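Local atomic coordinates of CG1507-PB, isoform B (Drosophila melanogaster, PDB entry 5FGO), a protein that probably binds purine-rich DNA and RNA and unwinds double strands, the chain described here being its repeat III. Residues M20-D23 / N24-F27; F63-I66 / F67-Y70. All coordinates share one frame; numbering follows the deposited sequence.

Contact 1 (M20-D23 / N24-F27)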
loop_
_atom_site.group_PDB
_atom_site.type_symbol
_atom_site.label_atom_id
_atom_site.label_comp_id
_atom_site.label_asym_id
_atom_site.label_seq_id
_atom_site.Cartn_x
_atom_site.Cartn_y
_atom_site.Cartn_z
HETATM N N MSE B 20 -0.347 -1.073 -11.690
HETATM C CA MSE B 20 0.056 0.316 -11.911
HETATM C C MSE B 20 1.478 0.343 -12.424
HETATM O O MSE B 20 2.256 -0.531 -12.098
HETATM C CB MSE B 20 -0.056 1.147 -10.626
HETATM C CG MSE B 20 0.328 2.625 -10.793
HETATM SE SE MSE B 20 0.111 3.670 -9.160
HETATM C CE MSE B 20 -0.474 2.136 -8.136
ATOM N N LYS B 21 1.813 1.332 -13.237
ATOM C CA LYS B 21 3.171 1.469 -13.765
ATOM C C LYS B 21 3.740 2.807 -13.405
ATOM O O LYS B 21 3.077 3.818 -13.566
ATOM C CB LYS B 21 3.203 1.323 -15.286
ATOM C CG LYS B 21 3.146 -0.091 -15.741
ATOM C CD LYS B 21 3.352 -0.214 -17.235
ATOM C CE LYS B 21 3.971 -1.568 -17.579
ATOM N NZ LYS B 21 3.135 -2.771 -17.290
ATOM N N VAL B 22 4.968 2.816 -12.921
ATOM C CA VAL B 22 5.638 4.067 -12.606
ATOM C C VAL B 22 7.141 3.864 -12.729
ATOM O O VAL B 22 7.665 2.848 -12.300
ATOM C CB VAL B 22 5.229 4.612 -11.190
ATOM C CG1 VAL B 22 5.436 3.570 -10.136
ATOM C CG2 VAL B 22 5.968 5.916 -10.848
ATOM N N ASP B 23 7.788 4.803 -13.407
ATOM C CA ASP B 23 9.218 4.774 -13.684
ATOM C C ASP B 23 9.625 3.420 -14.276
ATOM O O ASP B 23 9.104 3.015 -15.323
ATOM C CB ASP B 23 10.003 5.080 -12.412
ATOM C CG ASP B 23 9.655 6.445 -11.825
ATOM O OD1 ASP B 23 9.353 7.365 -12.613
ATOM O OD2 ASP B 23 9.698 6.603 -10.578
ATOM N N ASN B 24 10.547 2.720 -13.623
ATOM C CA ASN B 24 10.945 1.417 -14.122
ATOM C C ASN B 24 10.350 0.271 -13.334
ATOM O O ASN B 24 10.879 -0.813 -13.359
ATOM C CB ASN B 24 12.469 1.278 -14.147
ATOM C CG ASN B 24 12.941 0.290 -15.205
ATOM O OD1 ASN B 24 12.230 0.022 -16.176
ATOM N ND2 ASN B 24 14.120 -0.287 -15.003
ATOM N N LYS B 25 9.331 0.513 -12.526
ATOM C CA LYS B 25 8.769 -0.583 -11.728
ATOM C C LYS B 25 7.276 -0.755 -11.903
ATOM O O LYS B 25 6.581 0.152 -12.327
ATOM C CB LYS B 25 9.110 -0.446 -10.248
ATOM C CG LYS B 25 8.887 0.891 -9.601
ATOM C CD LYS B 25 9.388 0.793 -8.157
ATOM C CE LYS B 25 9.451 2.124 -7.476
ATOM N NZ LYS B 25 10.343 2.051 -6.328
ATOM N N ASN B 26 6.793 -1.940 -11.575
ATOM C CA ASN B 26 5.375 -2.221 -11.616
ATOM C C ASN B 26 4.793 -2.583 -10.259
ATOM O O ASN B 26 5.391 -3.356 -9.500
ATOM C CB ASN B 26 5.114 -3.385 -12.569
ATOM C CG ASN B 26 5.433 -3.048 -13.991
ATOM O OD1 ASN B 26 4.583 -2.607 -14.743
ATOM N ND2 ASN B 26 6.670 -3.265 -14.374
ATOM N N PHE B 27 3.590 -2.086 -9.986
ATOM C CA PHE B 27 2.850 -2.467 -8.786
ATOM C C PHE B 27 1.640 -3.360 -9.065
ATOM O O PHE B 27 0.854 -3.112 -9.979
ATOM C CB PHE B 27 2.409 -1.217 -8.046
ATOM C CG PHE B 27 3.512 -0.524 -7.279
ATOM C CD1 PHE B 27 3.853 -0.948 -5.999
ATOM C CD2 PHE B 27 4.187 0.558 -7.810
ATOM C CE1 PHE B 27 4.824 -0.306 -5.269
ATOM C CE2 PHE B 27 5.186 1.203 -7.067
ATOM C CZ PHE B 27 5.493 0.772 -5.803
HETATM O O HOH W 1 7.468 0.771 -15.345
#
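Lys-21 and Asn-26 run side by side as a non-hydrogen-bonded pair of the hairpin, on the same sheet face. The two side chains point the same way, with Asn-26 OD1 beside the aliphatic part of Lys-21; a bend at chi4 (65°) brings Lys-21 NZ to Asn-26 OD1 in a weak hydrogen bond of 2.9 Å. The stronger hold on OD1 comes from NE2 of His-19, and a leucine in place of Asn-26 would probably leave both the histidine and the lysine amine without this acceptor. Selenomethionine Met-20, Val-22, Lys-25 and Phe-27 point to the other face. Val-22 CG1 sits between its backbone N and carbonyl carbon (chi1 53°) and thereby reaches the edge of the Phe-27 ring in plane, 3.9 Å from CE2. Met-20 and Phe-27 meet at their CB atoms. Lys-25 stretches out beyond CG to a salt bridge with Glu-44, while Asp-23 OD1 pairs with Lys-58 of the second subunit. Backbone bonds link Met-20 with Phe-27 in both directions and Val-22 with Lys-25 likewise, Lys-25 N lying 2.9 Å from Val-22 O. One water donates to Asp-23 O and Lys-25 O. Such a pattern typifies a beta hairpin with a two-residue loop, closed by a type II' turn from Val-22 to Lys-25, with Asp-23 and Asn-24 at its corners, here joining strands 18-22 and 25-34 of the PUR repeat sheet.

Contact 2 (F63-I66 / F67-Y70)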
loop_
_atom_site.group_PDB
_atom_site.type_symbol
_atom_site.label_atom_id
_atom_site.label_comp_id
_atom_site.label_asym_id
_atom_site.label_seq_id
_atom_site.Cartn_x
_atom_site.Cartn_y
_atom_site.Cartn_z
ATOM N N PHE B 63 -5.940 2.565 6.293
ATOM C CA PHE B 63 -4.991 2.767 5.215
ATOM C C PHE B 63 -5.392 3.853 4.215
ATOM O O PHE B 63 -4.629 4.767 3.899
ATOM C CB PHE B 63 -4.844 1.459 4.476
ATOM C CG PHE B 63 -3.463 0.952 4.418
ATOM C CD1 PHE B 63 -2.956 0.188 5.454
ATOM C CD2 PHE B 63 -2.669 1.206 3.320
ATOM C CE1 PHE B 63 -1.669 -0.310 5.401
ATOM C CE2 PHE B 63 -1.384 0.709 3.255
ATOM C CZ PHE B 63 -0.885 -0.041 4.293
ATOM N N ARG B 64 -6.624 3.744 3.741
ATOM C CA ARG B 64 -7.168 4.663 2.770
ATOM C C ARG B 64 -7.115 6.098 3.324
ATOM O O ARG B 64 -6.811 7.046 2.585
ATOM C CB ARG B 64 -8.588 4.224 2.400
ATOM C CG ARG B 64 -9.078 4.754 1.049
ATOM C CD ARG B 64 -9.842 6.050 1.163
ATOM N NE ARG B 64 -11.096 5.837 1.858
ATOM C CZ ARG B 64 -11.372 6.364 3.041
ATOM N NH1 ARG B 64 -10.484 7.157 3.627
ATOM N NH2 ARG B 64 -12.536 6.117 3.623
ATOM N N ASP B 65 -7.409 6.248 4.620
ATOM C CA ASP B 65 -7.423 7.566 5.271
ATOM C C ASP B 65 -6.019 8.159 5.325
ATOM O O ASP B 65 -5.808 9.343 5.068
ATOM C CB ASP B 65 -8.003 7.474 6.685
ATOM C CG ASP B 65 -9.477 7.105 6.701
ATOM O OD1 ASP B 65 -10.174 7.347 5.703
ATOM O OD2 ASP B 65 -9.937 6.532 7.703
ATOM N N ILE B 66 -5.050 7.335 5.687
ATOM C CA ILE B 66 -3.681 7.804 5.697
ATOM C C ILE B 66 -3.335 8.323 4.294
ATOM O O ILE B 66 -2.720 9.390 4.124
ATOM C CB ILE B 66 -2.727 6.693 6.127
ATOM C CG1 ILE B 66 -2.904 6.440 7.622
ATOM C CG2 ILE B 66 -1.287 7.058 5.796
ATOM C CD1 ILE B 66 -2.219 5.240 8.121
ATOM N N PHE B 67 -3.768 7.593 3.280
ATOM C CA PHE B 67 -3.486 8.035 1.930
ATOM C C PHE B 67 -4.120 9.349 1.509
ATOM O O PHE B 67 -3.442 10.164 0.862
ATOM C CB PHE B 67 -3.821 6.940 0.938
ATOM C CG PHE B 67 -2.604 6.278 0.440
ATOM C CD1 PHE B 67 -1.950 5.343 1.226
ATOM C CD2 PHE B 67 -2.025 6.696 -0.749
ATOM C CE1 PHE B 67 -0.781 4.758 0.793
ATOM C CE2 PHE B 67 -0.859 6.127 -1.200
ATOM C CZ PHE B 67 -0.240 5.148 -0.428
ATOM N N ASN B 68 -5.394 9.559 1.853
ATOM C CA ASN B 68 -6.057 10.816 1.543
ATOM C C ASN B 68 -5.265 11.947 2.200
ATOM O O ASN B 68 -5.039 13.008 1.593
ATOM C CB ASN B 68 -7.494 10.823 2.058
ATOM C CG ASN B 68 -8.409 9.877 1.286
ATOM O OD1 ASN B 68 -8.162 9.560 0.123
ATOM N ND2 ASN B 68 -9.478 9.432 1.934
ATOM N N ASP B 69 -4.820 11.696 3.434
ATOM C CA ASP B 69 -4.052 12.676 4.190
ATOM C C ASP B 69 -2.771 13.049 3.494
ATOM O O ASP B 69 -2.412 14.226 3.438
ATOM C CB ASP B 69 -3.743 12.147 5.593
ATOM C CG ASP B 69 -4.956 12.149 6.504
ATOM O OD1 ASP B 69 -5.936 12.885 6.218
ATOM O OD2 ASP B 69 -4.949 11.387 7.490
ATOM N N TYR B 70 -2.080 12.049 2.960
ATOM C CA TYR B 70 -0.869 12.323 2.214
ATOM C C TYR B 70 -1.195 13.022 0.893
ATOM O O TYR B 70 -0.512 13.969 0.512
ATOM C CB TYR B 70 -0.067 11.042 1.981
ATOM C CG TYR B 70 0.782 10.668 3.188
ATOM C CD1 TYR B 70 1.730 11.547 3.677
ATOM C CD2 TYR B 70 0.654 9.438 3.807
ATOM C CE1 TYR B 70 2.489 11.233 4.772
ATOM C CE2 TYR B 70 1.424 9.108 4.881
ATOM C CZ TYR B 70 2.344 10.014 5.367
ATOM O OH TYR B 70 3.123 9.720 6.467
#
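Ile-66 and Tyr-70, one helical turn apart, carry the apolar part of this contact: their side chains lie alongside, pointing the same way, with Ile-66 CG2 3.5 Å from Tyr-70 CE2. With chi1 of Ile-66 at -72° placing CG1 beside the backbone N, CG2 stands anti to that N, which carries this methyl forward along the helix to the tyrosine. The Phe-67 ring offers its edge to Phe-63 O, in plane, at 3.8 Å from CD1; the rings of Phe-63 and Phe-67 meet Phe-67 and Phe-63 of the second subunit, whose Phe-29 meets Phe-63 edge-to-face. Backbone bonds follow the alpha-helical i to i+4 rule: the amides of Phe-67, Asn-68, Asp-69 and Tyr-70 donate to the carbonyls of Phe-63, Arg-64, Asp-65 and Ile-66 in turn. Among polar side chains, Arg-64, bent at chi2 and chi3, crosses Asn-68 obliquely with guanidinium and amide planes 10° apart; Arg-64 NH1 and Asn-68 ND2 are both donors and form no bond, so this is packing alone. Arg-64 also pairs with the carboxylate of Asp-65, though the modelled distance is too short to trust. Asp-69 OD2 forms a salt bridge with Arg-18 of the second subunit. The chemistry is that of an amphipathic helix: its buried aromatic residues pack on the partner subunit, and the polar flank adds a salt bridge from Asp-69 to it.

How the contacts relate
Contact 1 comes first along the chain, at the hairpin joining strands 18-22 and 25-34, and contact 2 follows after the remaining strands of the antiparallel sheet, on helix 60-72. Their centres lie about 20 Å apart and their nearest atoms about 8 Å, so they do not touch within the chain. The second subunit brings them together: Met-20 of contact 1 packs on Phe-63 of the other copy, so the helix of one subunit lies against the hairpin strands of its partner. Four strands followed by a helix make up the PUR repeat, and both contacts thus contribute to the dimer formed by repeat III.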